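Local structure of tryptophan decarboxylase 1 (Oryza sativa subsp. japonica, 6KHO) at residues Glu137-Ala142 and Gly169-Thr174; Lys413-Leu418 and His496-Ala501; Val181-Ala186 and Ala224-Ala229; Pro52-Val57 and Arg464-Gly469. The protein decarboxylates L-tryptophan to tryptamine and 5-hydroxy-L-tryptophan to serotonin as a homodimer that depends on pyridoxal 5'-phosphate. All coordinates share one frame; numbering follows the deposited sequence.

Contact 1: residues Glu137-Ala142 and Gly169-Thr174. With PLP (pyridoxal-5'-phosphate), chain C.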
loop_
_atom_site.group_PDB
_atom_site.type_symbol
_atom_site.label_atom_id
_atom_site.label_comp_id
_atom_site.label_asym_id
_atom_site.label_seq_id
_atom_site.Cartn_x
_atom_site.Cartn_y
_atom_site.Cartn_z
ATOM N N GLU A 137 13.590 3.177 12.098
ATOM C CA GLU A 137 13.730 2.957 13.532
ATOM C C GLU A 137 12.447 3.289 14.283
ATOM O O GLU A 137 12.146 2.642 15.286
ATOM C CB GLU A 137 14.911 3.768 14.074
ATOM C CG GLU A 137 16.232 3.319 13.435
ATOM C CD GLU A 137 17.453 3.450 14.347
ATOM O OE1 GLU A 137 17.306 3.751 15.552
ATOM O OE2 GLU A 137 18.571 3.257 13.832
ATOM N N MET A 138 11.688 4.291 13.835
ATOM C CA MET A 138 10.413 4.558 14.497
ATOM C C MET A 138 9.390 3.478 14.188
ATOM O O MET A 138 8.550 3.154 15.034
ATOM C CB MET A 138 9.857 5.917 14.093
ATOM C CG MET A 138 8.499 6.213 14.747
ATOM S SD MET A 138 8.216 7.971 15.059
ATOM C CE MET A 138 9.073 8.148 16.645
ATOM N N GLU A 139 9.403 2.947 12.970
ATOM C CA GLU A 139 8.520 1.824 12.681
ATOM C C GLU A 139 8.831 0.649 13.597
ATOM O O GLU A 139 7.918 0.022 14.154
ATOM C CB GLU A 139 8.647 1.413 11.219
ATOM C CG GLU A 139 7.744 0.240 10.849
ATOM C CD GLU A 139 7.457 0.178 9.357
ATOM O OE1 GLU A 139 7.487 1.248 8.686
ATOM O OE2 GLU A 139 7.236 -0.947 8.852
ATOM N N VAL A 140 10.116 0.340 13.775
ATOM C CA VAL A 140 10.487 -0.746 14.683
ATOM C C VAL A 140 10.037 -0.430 16.108
ATOM O O VAL A 140 9.515 -1.291 16.818
ATOM C CB VAL A 140 12.003 -1.002 14.605
ATOM C CG1 VAL A 140 12.430 -1.945 15.724
ATOM C CG2 VAL A 140 12.362 -1.594 13.227
ATOM N N LEU A 141 10.216 0.818 16.545
ATOM C CA LEU A 141 9.829 1.172 17.908
ATOM C C LEU A 141 8.318 1.089 18.099
ATOM O O LEU A 141 7.845 0.568 19.115
ATOM C CB LEU A 141 10.344 2.578 18.245
ATOM C CG LEU A 141 10.002 3.163 19.617
ATOM C CD1 LEU A 141 10.759 2.428 20.690
ATOM C CD2 LEU A 141 10.369 4.632 19.657
ATOM N N ALA A 142 7.542 1.596 17.133
ATOM C CA ALA A 142 6.086 1.514 17.238
ATOM C C ALA A 142 5.621 0.062 17.275
ATOM O O ALA A 142 4.726 -0.295 18.048
ATOM C CB ALA A 142 5.415 2.255 16.072
ATOM N N GLY A 169 8.924 -7.438 13.069
ATOM C CA GLY A 169 7.652 -7.040 12.502
ATOM C C GLY A 169 7.825 -6.080 11.349
ATOM O O GLY A 169 8.927 -5.615 11.056
ATOM N N VAL A 170 6.706 -5.801 10.683
ATOM C CA VAL A 170 6.665 -4.819 9.610
ATOM C C VAL A 170 5.254 -4.249 9.550
ATOM O O VAL A 170 4.273 -4.968 9.758
ATOM C CB VAL A 170 7.086 -5.432 8.252
ATOM C CG1 VAL A 170 6.150 -6.586 7.848
ATOM C CG2 VAL A 170 7.123 -4.349 7.153
ATOM N N ILE A 171 5.154 -2.955 9.270
ATOM C CA ILE A 171 3.865 -2.335 8.999
ATOM C C ILE A 171 3.607 -2.436 7.501
ATOM O O ILE A 171 4.414 -1.968 6.690
ATOM C CB ILE A 171 3.830 -0.873 9.466
ATOM C CG1 ILE A 171 4.039 -0.791 10.983
ATOM C CG2 ILE A 171 2.513 -0.231 9.050
ATOM C CD1 ILE A 171 4.227 0.684 11.478
ATOM N N LEU A 172 2.493 -3.059 7.142
ATOM C CA LEU A 172 2.043 -3.201 5.767
ATOM C C LEU A 172 0.733 -2.438 5.591
ATOM O O LEU A 172 0.131 -1.960 6.556
ATOM C CB LEU A 172 1.857 -4.687 5.402
ATOM C CG LEU A 172 3.091 -5.566 5.625
ATOM C CD1 LEU A 172 2.779 -7.063 5.485
ATOM C CD2 LEU A 172 4.207 -5.160 4.669
ATOM N N GLY A 173 0.284 -2.334 4.339
ATOM C CA GLY A 173 -0.980 -1.667 4.075
ATOM C C GLY A 173 -2.190 -2.495 4.480
ATOM O O GLY A 173 -3.170 -1.956 4.999
ATOM N N THR A 174 -2.140 -3.817 4.269
ATOM C CA THR A 174 -3.342 -4.639 4.345
ATOM C C THR A 174 -3.041 -5.997 4.960
ATOM O O THR A 174 -1.915 -6.496 4.912
ATOM C CB THR A 174 -3.972 -4.892 2.954
ATOM O OG1 THR A 174 -3.017 -5.555 2.109
ATOM C CG2 THR A 174 -4.430 -3.583 2.292
HETATM N N1 PLP C . -9.402 -10.217 7.940
HETATM C C2 PLP C . -10.252 -9.808 8.948
HETATM C C2A PLP C . -10.588 -10.702 10.101
HETATM C C3 PLP C . -10.818 -8.544 8.898
HETATM O O3 PLP C . -11.659 -8.141 9.901
HETATM C C4 PLP C . -10.521 -7.683 7.848
HETATM C C4A PLP C . -10.812 -6.216 7.978
HETATM C C5 PLP C . -9.667 -8.095 6.834
HETATM C C6 PLP C . -9.110 -9.371 6.883
HETATM C C5A PLP C . -9.393 -7.125 5.705
HETATM O O4P PLP C . -8.308 -7.499 4.888
HETATM P P PLP C . -7.484 -6.388 4.033
HETATM O O1P PLP C . -8.428 -5.504 3.265
HETATM O O2P PLP C . -6.556 -7.146 3.116
HETATM O O3P PLP C . -6.674 -5.481 4.942
#
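The carboxylate of Glu139 receives the backbone N-H of Ile171 from above its plane, 39° out of it, while its other oxygen, OE1, is held by a salt bridge to Arg382. This joins helix 133-149 to an outermost strand, 168-172, of the seven-stranded mixed sheet at the heart of the fold type I PLP-enzyme architecture. On such a strand alternate residues direct their backbone bonds to opposite sides: Val170 and Leu172 pair with Leu341 and Thr339 inside the sheet, and the N-H of Ile171 needs an acceptor from elsewhere. Glu139 OE2 provides it, 2.9 Å from Ile171 N in a bond of 162° at the hydrogen. Glutamate suits the place because its chain is long enough: CG stands opposite the backbone N (chi1 -180°), and the extended arm carries the acid from the helix to the buried strand. The arm crosses Ile171 at a slant, with Glu139 CG 3.6 Å from Ile171 CD1, and Val170 CG2 touches OE2. Shortened to an alanine here, the side chain would probably leave Ile171 N without this acceptor and Arg382 without this carboxylate. The strand then runs into the cofactor pocket. Thr174 caps the next helix through OG1, bonded to Glu177 N, and places its CB 3.4 Å from O3P of the PLP phosphate.

Contact 2: residues Lys413-Leu418 and His496-Ala501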
loop_
_atom_site.group_PDB
_atom_site.type_symbol
_atom_site.label_atom_id
_atom_site.label_comp_id
_atom_site.label_asym_id
_atom_site.label_seq_id
_atom_site.Cartn_x
_atom_site.Cartn_y
_atom_site.Cartn_z
ATOM N N LYS A 413 -22.587 -4.045 24.443
ATOM C CA LYS A 413 -23.347 -4.824 25.415
ATOM C C LYS A 413 -24.701 -4.186 25.690
ATOM O O LYS A 413 -25.691 -4.899 25.883
ATOM C CB LYS A 413 -22.553 -4.986 26.711
ATOM C CG LYS A 413 -22.924 -6.236 27.496
ATOM C CD LYS A 413 -22.413 -6.189 28.928
ATOM C CE LYS A 413 -23.026 -7.312 29.765
ATOM N NZ LYS A 413 -24.517 -7.233 29.805
ATOM N N VAL A 414 -24.766 -2.850 25.703
ATOM C CA VAL A 414 -26.049 -2.162 25.810
ATOM C C VAL A 414 -26.973 -2.587 24.674
ATOM O O VAL A 414 -28.135 -2.947 24.897
ATOM C CB VAL A 414 -25.837 -0.635 25.837
ATOM C CG1 VAL A 414 -27.115 0.099 25.484
ATOM C CG2 VAL A 414 -25.337 -0.185 27.210
ATOM N N PHE A 415 -26.461 -2.581 23.439
ATOM C CA PHE A 415 -27.293 -2.939 22.292
ATOM C C PHE A 415 -27.713 -4.407 22.334
ATOM O O PHE A 415 -28.848 -4.741 21.968
ATOM C CB PHE A 415 -26.549 -2.646 20.990
ATOM C CG PHE A 415 -27.353 -2.931 19.750
ATOM C CD1 PHE A 415 -28.168 -1.958 19.206
ATOM C CD2 PHE A 415 -27.271 -4.160 19.115
ATOM C CE1 PHE A 415 -28.893 -2.202 18.060
ATOM C CE2 PHE A 415 -28.000 -4.418 17.964
ATOM C CZ PHE A 415 -28.813 -3.439 17.438
ATOM N N GLU A 416 -26.805 -5.296 22.747
ATOM C CA GLU A 416 -27.121 -6.723 22.801
ATOM C C GLU A 416 -28.240 -6.998 23.803
ATOM O O GLU A 416 -29.179 -7.749 23.515
ATOM C CB GLU A 416 -25.865 -7.523 23.158
ATOM C CG GLU A 416 -26.120 -9.021 23.347
ATOM C CD GLU A 416 -25.034 -9.718 24.150
ATOM O OE1 GLU A 416 -24.002 -9.083 24.463
ATOM O OE2 GLU A 416 -25.212 -10.911 24.473
ATOM N N ASP A 417 -28.157 -6.386 24.986
ATOM C CA ASP A 417 -29.187 -6.563 25.999
ATOM C C ASP A 417 -30.504 -5.904 25.606
ATOM O O ASP A 417 -31.561 -6.323 26.090
ATOM C CB ASP A 417 -28.683 -6.030 27.340
ATOM C CG ASP A 417 -27.533 -6.870 27.895
ATOM O OD1 ASP A 417 -27.300 -7.982 27.363
ATOM O OD2 ASP A 417 -26.862 -6.427 28.853
ATOM N N LEU A 418 -30.468 -4.902 24.726
ATOM C CA LEU A 418 -31.712 -4.358 24.199
ATOM C C LEU A 418 -32.353 -5.327 23.211
ATOM O O LEU A 418 -33.577 -5.503 23.219
ATOM C CB LEU A 418 -31.464 -2.998 23.550
ATOM C CG LEU A 418 -31.179 -1.829 24.498
ATOM C CD1 LEU A 418 -30.650 -0.641 23.709
ATOM C CD2 LEU A 418 -32.413 -1.424 25.302
ATOM N N HIS A 496 -25.760 7.380 23.042
ATOM C CA HIS A 496 -27.115 7.755 22.656
ATOM C C HIS A 496 -27.376 7.457 21.182
ATOM O O HIS A 496 -28.525 7.210 20.797
ATOM C CB HIS A 496 -27.383 9.225 22.998
ATOM C CG HIS A 496 -26.587 10.205 22.190
ATOM N ND1 HIS A 496 -26.966 10.610 20.928
ATOM C CD2 HIS A 496 -25.451 10.884 22.476
ATOM C CE1 HIS A 496 -26.091 11.487 20.465
ATOM N NE2 HIS A 496 -25.161 11.668 21.385
ATOM N N HIS A 497 -26.325 7.417 20.356
ATOM C CA HIS A 497 -26.504 7.016 18.962
ATOM C C HIS A 497 -26.937 5.555 18.862
ATOM O O HIS A 497 -27.767 5.204 18.013
ATOM C CB HIS A 497 -25.210 7.231 18.167
ATOM C CG HIS A 497 -24.800 8.669 18.030
ATOM N ND1 HIS A 497 -23.738 9.207 18.724
ATOM C CD2 HIS A 497 -25.293 9.671 17.261
ATOM C CE1 HIS A 497 -23.601 10.482 18.402
ATOM N NE2 HIS A 497 -24.531 10.790 17.514
ATOM N N VAL A 498 -26.366 4.683 19.699
ATOM C CA VAL A 498 -26.714 3.265 19.647
ATOM C C VAL A 498 -28.140 3.052 20.143
ATOM O O VAL A 498 -28.909 2.287 19.552
ATOM C CB VAL A 498 -25.703 2.429 20.459
ATOM C CG1 VAL A 498 -26.131 0.973 20.492
ATOM C CG2 VAL A 498 -24.289 2.558 19.877
ATOM N N ARG A 499 -28.518 3.729 21.228
ATOM C CA ARG A 499 -29.879 3.602 21.748
ATOM C C ARG A 499 -30.905 4.119 20.749
ATOM O O ARG A 499 -31.934 3.474 20.527
ATOM C CB ARG A 499 -30.001 4.335 23.079
ATOM C CG ARG A 499 -29.241 3.670 24.212
ATOM C CD ARG A 499 -29.526 4.359 25.531
ATOM N NE ARG A 499 -28.800 3.756 26.643
ATOM C CZ ARG A 499 -29.191 2.658 27.286
ATOM N NH1 ARG A 499 -30.305 2.036 26.925
ATOM N NH2 ARG A 499 -28.472 2.183 28.294
ATOM N N SER A 500 -30.643 5.276 20.129
ATOM C CA SER A 500 -31.547 5.787 19.101
ATOM C C SER A 500 -31.627 4.845 17.901
ATOM O O SER A 500 -32.681 4.734 17.259
ATOM C CB SER A 500 -31.103 7.179 18.641
ATOM O OG SER A 500 -31.142 8.107 19.710
ATOM N N ALA A 501 -30.517 4.177 17.573
ATOM C CA ALA A 501 -30.549 3.163 16.523
ATOM C C ALA A 501 -31.490 2.019 16.891
ATOM O O ALA A 501 -32.213 1.504 16.032
ATOM C CB ALA A 501 -29.137 2.637 16.261
#
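Val414 CG1 sits over the centre of one face of the Arg499 guanidinium, 3.7 Å above its plane, so that a methyl group covers the flat, poorly solvated side of the cation. Leu418, one helical turn on, adds a looser touch, its CD1 4.2 Å from Arg499 NH1. Deeper in, Val498 CG1 approaches Phe415 CB at 3.7 Å and also comes near the ring at Phe415 CD1. Val498 directs this methyl there because CG1 lies opposite its own backbone N (chi1 176°). The backbones behind these side chains are helices 386-420 and 495-513, which run almost parallel here, with axes 9.9 Å apart and a crossing angle of -19°. They pack together on the four-stranded antiparallel sheet of the C-terminal part of the chain, an alpha/beta layer familiar from the small domain of fold type I enzymes. Phe415 suits the buried side of the seam: its ring stacks on Phe486 and meets Phe438 edge-to-face, both from that sheet, and Val498 rests on Phe486 as well. Arginine suits the exposed rim: its extended chain carries the flat guanidinium across to Val414 and Leu418 while the charge stays near the surface. What positions the guanidinium is Glu495, one turn back on the same helix, whose OE2 makes a salt bridge to Arg499 NE.

Contact 3: residues Val181-Ala186 and Ala224-Ala229; sequences VTLVAA and AGFDPA
Just beyond the buried meeting of Leu183 with Phe226, Asp227 OD1 accepts the backbone N of Ala229 at 2.9 Å, using its anti lone pair. This is an Asx turn, for which aspartate is well suited: one oxygen turns the chain into the short 3-10 segment at Pro228, and the other, OD2, binds the backbone N of Val199 of the second subunit. The contact itself is apolar. Leu183 CD2 comes obliquely to within 3.8 Å of Phe226 CE1, and Val184 CG2 lies 4.1 Å from Ala224 CB. Phe226 reaches helix 175-194 with CG opposite its own carbonyl carbon (chi1 -73°), bringing the CE1 side of the ring to Leu183. Ala224 is small enough to let the end of helix 215-223 come close, and Gly225, with phi 96°, closes that helix in a Schellman motif that a side chain would jam. The same Val184 also packs on Leu223 of the second subunit, so the seam adjoins the dimer interface. The fit between the two segments themselves is thus one of hydrocarbon shapes, while polar bonds at its margins, Ala224 O to Arg187 NH1 of the same helix 175-194 and Asp227 to the partner chain, hold the loop.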
loop_
_atom_site.group_PDB
_atom_site.type_symbol
_atom_site.label_atom_id
_atom_site.label_comp_id
_atom_site.label_asym_id
_atom_site.label_seq_id
_atom_site.Cartn_x
_atom_site.Cartn_y
_atom_site.Cartn_z
ATOM N N VAL A 181 2.729 -12.515 2.011
ATOM C CA VAL A 181 4.163 -12.696 2.210
ATOM C C VAL A 181 4.429 -13.909 3.105
ATOM O O VAL A 181 5.421 -14.619 2.909
ATOM C CB VAL A 181 4.821 -11.405 2.746
ATOM C CG1 VAL A 181 4.618 -10.232 1.766
ATOM C CG2 VAL A 181 4.326 -11.031 4.150
ATOM N N THR A 182 3.561 -14.187 4.081
ATOM C CA THR A 182 3.786 -15.383 4.891
ATOM C C THR A 182 3.440 -16.654 4.121
ATOM O O THR A 182 4.079 -17.691 4.330
ATOM C CB THR A 182 2.998 -15.337 6.205
ATOM O OG1 THR A 182 1.591 -15.171 5.953
ATOM C CG2 THR A 182 3.516 -14.209 7.098
ATOM N N LEU A 183 2.430 -16.601 3.245
ATOM C CA LEU A 183 2.164 -17.736 2.364
ATOM C C LEU A 183 3.354 -18.017 1.460
ATOM O O LEU A 183 3.670 -19.182 1.185
ATOM C CB LEU A 183 0.922 -17.485 1.509
ATOM C CG LEU A 183 -0.429 -17.737 2.154
ATOM C CD1 LEU A 183 -1.497 -16.937 1.408
ATOM C CD2 LEU A 183 -0.726 -19.236 2.102
ATOM N N VAL A 184 4.012 -16.966 0.971
ATOM C CA VAL A 184 5.153 -17.167 0.089
ATOM C C VAL A 184 6.310 -17.791 0.860
ATOM O O VAL A 184 6.970 -18.713 0.370
ATOM C CB VAL A 184 5.554 -15.845 -0.582
ATOM C CG1 VAL A 184 6.971 -15.943 -1.148
ATOM C CG2 VAL A 184 4.564 -15.521 -1.704
ATOM N N ALA A 185 6.545 -17.337 2.090
ATOM C CA ALA A 185 7.604 -17.944 2.896
ATOM C C ALA A 185 7.305 -19.417 3.180
ATOM O O ALA A 185 8.182 -20.280 3.045
ATOM C CB ALA A 185 7.789 -17.156 4.192
ATOM N N ALA A 186 6.061 -19.727 3.555
ATOM C CA ALA A 186 5.699 -21.118 3.828
ATOM C C ALA A 186 5.804 -21.963 2.567
ATOM O O ALA A 186 6.326 -23.086 2.601
ATOM C CB ALA A 186 4.288 -21.199 4.412
ATOM N N ALA A 224 -0.268 -16.447 -4.745
ATOM C CA ALA A 224 1.000 -17.130 -4.514
ATOM C C ALA A 224 1.140 -18.425 -5.311
ATOM O O ALA A 224 2.203 -19.057 -5.254
ATOM C CB ALA A 224 1.167 -17.421 -3.019
ATOM N N GLY A 225 0.113 -18.837 -6.050
ATOM C CA GLY A 225 0.235 -19.963 -6.957
ATOM C C GLY A 225 -0.210 -21.305 -6.421
ATOM O O GLY A 225 0.089 -22.330 -7.051
ATOM N N PHE A 226 -0.904 -21.344 -5.288
ATOM C CA PHE A 226 -1.429 -22.608 -4.797
ATOM C C PHE A 226 -2.570 -23.077 -5.694
ATOM O O PHE A 226 -3.348 -22.267 -6.204
ATOM C CB PHE A 226 -1.935 -22.467 -3.367
ATOM C CG PHE A 226 -0.838 -22.335 -2.342
ATOM C CD1 PHE A 226 -0.347 -21.085 -1.993
ATOM C CD2 PHE A 226 -0.288 -23.458 -1.755
ATOM C CE1 PHE A 226 0.656 -20.954 -1.049
ATOM C CE2 PHE A 226 0.723 -23.342 -0.818
ATOM C CZ PHE A 226 1.193 -22.090 -0.457
ATOM N N ASP A 227 -2.677 -24.389 -5.868
ATOM C CA ASP A 227 -3.736 -24.937 -6.706
ATOM C C ASP A 227 -5.091 -24.752 -6.030
ATOM O O ASP A 227 -5.244 -25.113 -4.858
ATOM C CB ASP A 227 -3.494 -26.416 -6.978
ATOM C CG ASP A 227 -4.272 -26.910 -8.176
ATOM O OD1 ASP A 227 -5.520 -27.003 -8.088
ATOM O OD2 ASP A 227 -3.632 -27.161 -9.211
ATOM N N PRO A 228 -6.093 -24.208 -6.727
ATOM C CA PRO A 228 -7.419 -24.041 -6.096
ATOM C C PRO A 228 -8.025 -25.337 -5.580
ATOM O O PRO A 228 -8.794 -25.302 -4.611
ATOM C CB PRO A 228 -8.268 -23.430 -7.223
ATOM C CG PRO A 228 -7.270 -22.741 -8.112
ATOM C CD PRO A 228 -6.042 -23.622 -8.077
ATOM N N ALA A 229 -7.696 -26.480 -6.185
ATOM C CA ALA A 229 -8.184 -27.763 -5.684
ATOM C C ALA A 229 -7.591 -28.130 -4.328
ATOM O O ALA A 229 -8.136 -28.995 -3.641
ATOM C CB ALA A 229 -7.879 -28.869 -6.689
#

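Contact 4: residues Pro52-Val57 and Arg464-Gly469; sequences PVLPNV and RLNKTG
Gly469 leaves helix 451-468 with a positive phi of 81° and brings its CA to 3.9 Å from the CA of Pro52, so the helix C-terminus meets the irregular loop that leads from helix 27-47 to helix 61-65. Glycine here is the first residue to leave the helix, and its carbonyl is met by the loop directly, while Asn466 O is reached through water. Gly469 O accepts the backbone N of Val53 at 3.3 Å, with the donor tilted 33° from the carbonyl plane. A CA-H...O contact adds to it, Pro52 CA lying 3.5 Å from Gly469 O. Proline, having no N-H to offer, contributes only carbon to this edge, while Val53 CG2 lies beside the same oxygen. Further along, Leu54 lays CD1 3.6 Å from Asn466 CB and nearly as close to CG, the aliphatic and amide parts crossing at a slant. Leucine fits because it also touches Tyr472 and packs on Gln130 of the second subunit. Asparagine fits because its OD1 bonds to Val473 N, fixing the amide against which Leu54 rests. Two waters join the backbones: one accepts from Leu54 N and donates to Asn466 O, 2.8 Å away; the other donates to both Leu54 O and Asn466 O. Since Gly469 N also bonds to Asn466 O, this carbonyl receives three donors. Gly469 suits the place: a CB would stand 3.1 Å from Pro52 CB and jam against Thr468 O.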
loop_
_atom_site.group_PDB
_atom_site.type_symbol
_atom_site.label_atom_id
_atom_site.label_comp_id
_atom_site.label_asym_id
_atom_site.label_seq_id
_atom_site.Cartn_x
_atom_site.Cartn_y
_atom_site.Cartn_z
ATOM N N PRO A 52 -27.165 11.984 5.241
ATOM C CA PRO A 52 -27.518 10.563 5.132
ATOM C C PRO A 52 -26.244 9.729 5.051
ATOM O O PRO A 52 -25.324 10.061 4.304
ATOM C CB PRO A 52 -28.336 10.495 3.837
ATOM C CG PRO A 52 -27.876 11.700 3.042
ATOM C CD PRO A 52 -27.572 12.761 4.055
ATOM N N VAL A 53 -26.184 8.655 5.843
ATOM C CA VAL A 53 -24.979 7.820 5.854
ATOM C C VAL A 53 -24.668 7.318 4.452
ATOM O O VAL A 53 -23.534 7.438 3.968
ATOM C CB VAL A 53 -25.123 6.656 6.846
ATOM C CG1 VAL A 53 -23.828 5.850 6.852
ATOM C CG2 VAL A 53 -25.440 7.175 8.238
ATOM N N LEU A 54 -25.670 6.748 3.775
ATOM C CA LEU A 54 -25.506 6.315 2.390
ATOM C C LEU A 54 -25.967 7.411 1.440
ATOM O O LEU A 54 -26.929 8.118 1.738
ATOM C CB LEU A 54 -26.311 5.045 2.114
ATOM C CG LEU A 54 -25.801 3.792 2.823
ATOM C CD1 LEU A 54 -26.891 2.735 2.857
ATOM C CD2 LEU A 54 -24.557 3.273 2.127
ATOM N N PRO A 55 -25.310 7.573 0.298
ATOM C CA PRO A 55 -25.685 8.637 -0.634
ATOM C C PRO A 55 -26.811 8.193 -1.560
ATOM O O PRO A 55 -27.224 7.030 -1.594
ATOM C CB PRO A 55 -24.393 8.876 -1.422
ATOM C CG PRO A 55 -23.766 7.514 -1.472
ATOM C CD PRO A 55 -24.122 6.833 -0.165
ATOM N N ASN A 56 -27.286 9.161 -2.335
ATOM C CA ASN A 56 -28.364 8.974 -3.295
ATOM C C ASN A 56 -27.890 9.434 -4.676
ATOM O O ASN A 56 -28.373 10.420 -5.231
ATOM C CB ASN A 56 -29.608 9.740 -2.843
ATOM C CG ASN A 56 -30.833 9.388 -3.653
ATOM O OD1 ASN A 56 -31.127 8.211 -3.873
ATOM N ND2 ASN A 56 -31.560 10.405 -4.097
ATOM N N VAL A 57 -26.914 8.719 -5.227
ATOM C CA VAL A 57 -26.362 9.028 -6.537
ATOM C C VAL A 57 -26.437 7.771 -7.390
ATOM O O VAL A 57 -26.523 6.650 -6.883
ATOM C CB VAL A 57 -24.902 9.545 -6.473
ATOM C CG1 VAL A 57 -24.799 10.817 -5.632
ATOM C CG2 VAL A 57 -23.981 8.460 -5.909
ATOM N N ARG A 464 -34.819 -0.731 4.763
ATOM C CA ARG A 464 -35.614 0.361 5.313
ATOM C C ARG A 464 -34.801 1.229 6.264
ATOM O O ARG A 464 -34.964 2.451 6.281
ATOM C CB ARG A 464 -36.841 -0.201 6.029
ATOM C CG ARG A 464 -38.020 -0.422 5.104
ATOM C CD ARG A 464 -39.254 -0.890 5.853
ATOM N NE ARG A 464 -40.365 -1.101 4.930
ATOM C CZ ARG A 464 -41.646 -1.027 5.274
ATOM N NH1 ARG A 464 -41.990 -0.749 6.526
ATOM N NH2 ARG A 464 -42.584 -1.231 4.359
ATOM N N LEU A 465 -33.944 0.624 7.085
ATOM C CA LEU A 465 -33.083 1.436 7.934
ATOM C C LEU A 465 -32.133 2.281 7.090
ATOM O O LEU A 465 -31.891 3.451 7.404
ATOM C CB LEU A 465 -32.318 0.544 8.910
ATOM C CG LEU A 465 -33.201 -0.237 9.890
ATOM C CD1 LEU A 465 -32.472 -1.446 10.447
ATOM C CD2 LEU A 465 -33.695 0.650 11.028
ATOM N N ASN A 466 -31.641 1.726 5.975
ATOM C CA ASN A 466 -30.670 2.445 5.150
ATOM C C ASN A 466 -31.302 3.615 4.393
ATOM O O ASN A 466 -30.658 4.658 4.222
ATOM C CB ASN A 466 -29.989 1.486 4.178
ATOM C CG ASN A 466 -29.085 0.473 4.889
ATOM O OD1 ASN A 466 -28.759 0.627 6.072
ATOM N ND2 ASN A 466 -28.693 -0.569 4.171
ATOM N N LYS A 467 -32.546 3.467 3.911
ATOM C CA LYS A 467 -33.188 4.575 3.197
ATOM C C LYS A 467 -33.446 5.760 4.117
ATOM O O LYS A 467 -33.546 6.898 3.642
ATOM C CB LYS A 467 -34.509 4.120 2.563
ATOM C CG LYS A 467 -35.500 3.575 3.579
ATOM C CD LYS A 467 -36.936 3.471 3.062
ATOM C CE LYS A 467 -37.918 3.363 4.228
ATOM N NZ LYS A 467 -37.773 4.508 5.176
ATOM N N THR A 468 -33.536 5.505 5.422
ATOM C CA THR A 468 -33.728 6.556 6.416
ATOM C C THR A 468 -32.595 7.586 6.398
ATOM O O THR A 468 -32.824 8.781 6.630
ATOM C CB THR A 468 -33.845 5.894 7.790
ATOM O OG1 THR A 468 -35.182 5.403 7.963
ATOM C CG2 THR A 468 -33.537 6.836 8.886
ATOM N N GLY A 469 -31.370 7.150 6.129
ATOM C CA GLY A 469 -30.228 8.019 6.278
ATOM C C GLY A 469 -29.722 8.160 7.695
ATOM O O GLY A 469 -28.698 8.823 7.905
HETATM O O HOH W 1 -28.227 5.786 5.082
HETATM O O HOH W 2 -29.888 7.093 2.221
#

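The four contacts form two groups on opposite sides of the chain's centre. Contact 1 reaches the cofactor pocket through Thr174; contact 3 lies behind it on the following helix. Strand 168-172 leads through Gly173 and Thr174 into helix 175-194, whose first residues Thr175 and Ser176 hold the phosphate, and the nearest atoms of the two contacts are about 4 Å apart. The side chain of Leu183 is about 11 Å from a bound PLP. Contacts 2 and 4 form the far group, with centres about 20 Å and nearest atoms about 5 Å apart, and helix 495-513 of contact 2 also receives Leu465 of contact 4. Along the chain their segments alternate. Contacts 1, 3 and 4 touch the second subunit; contact 2 does not.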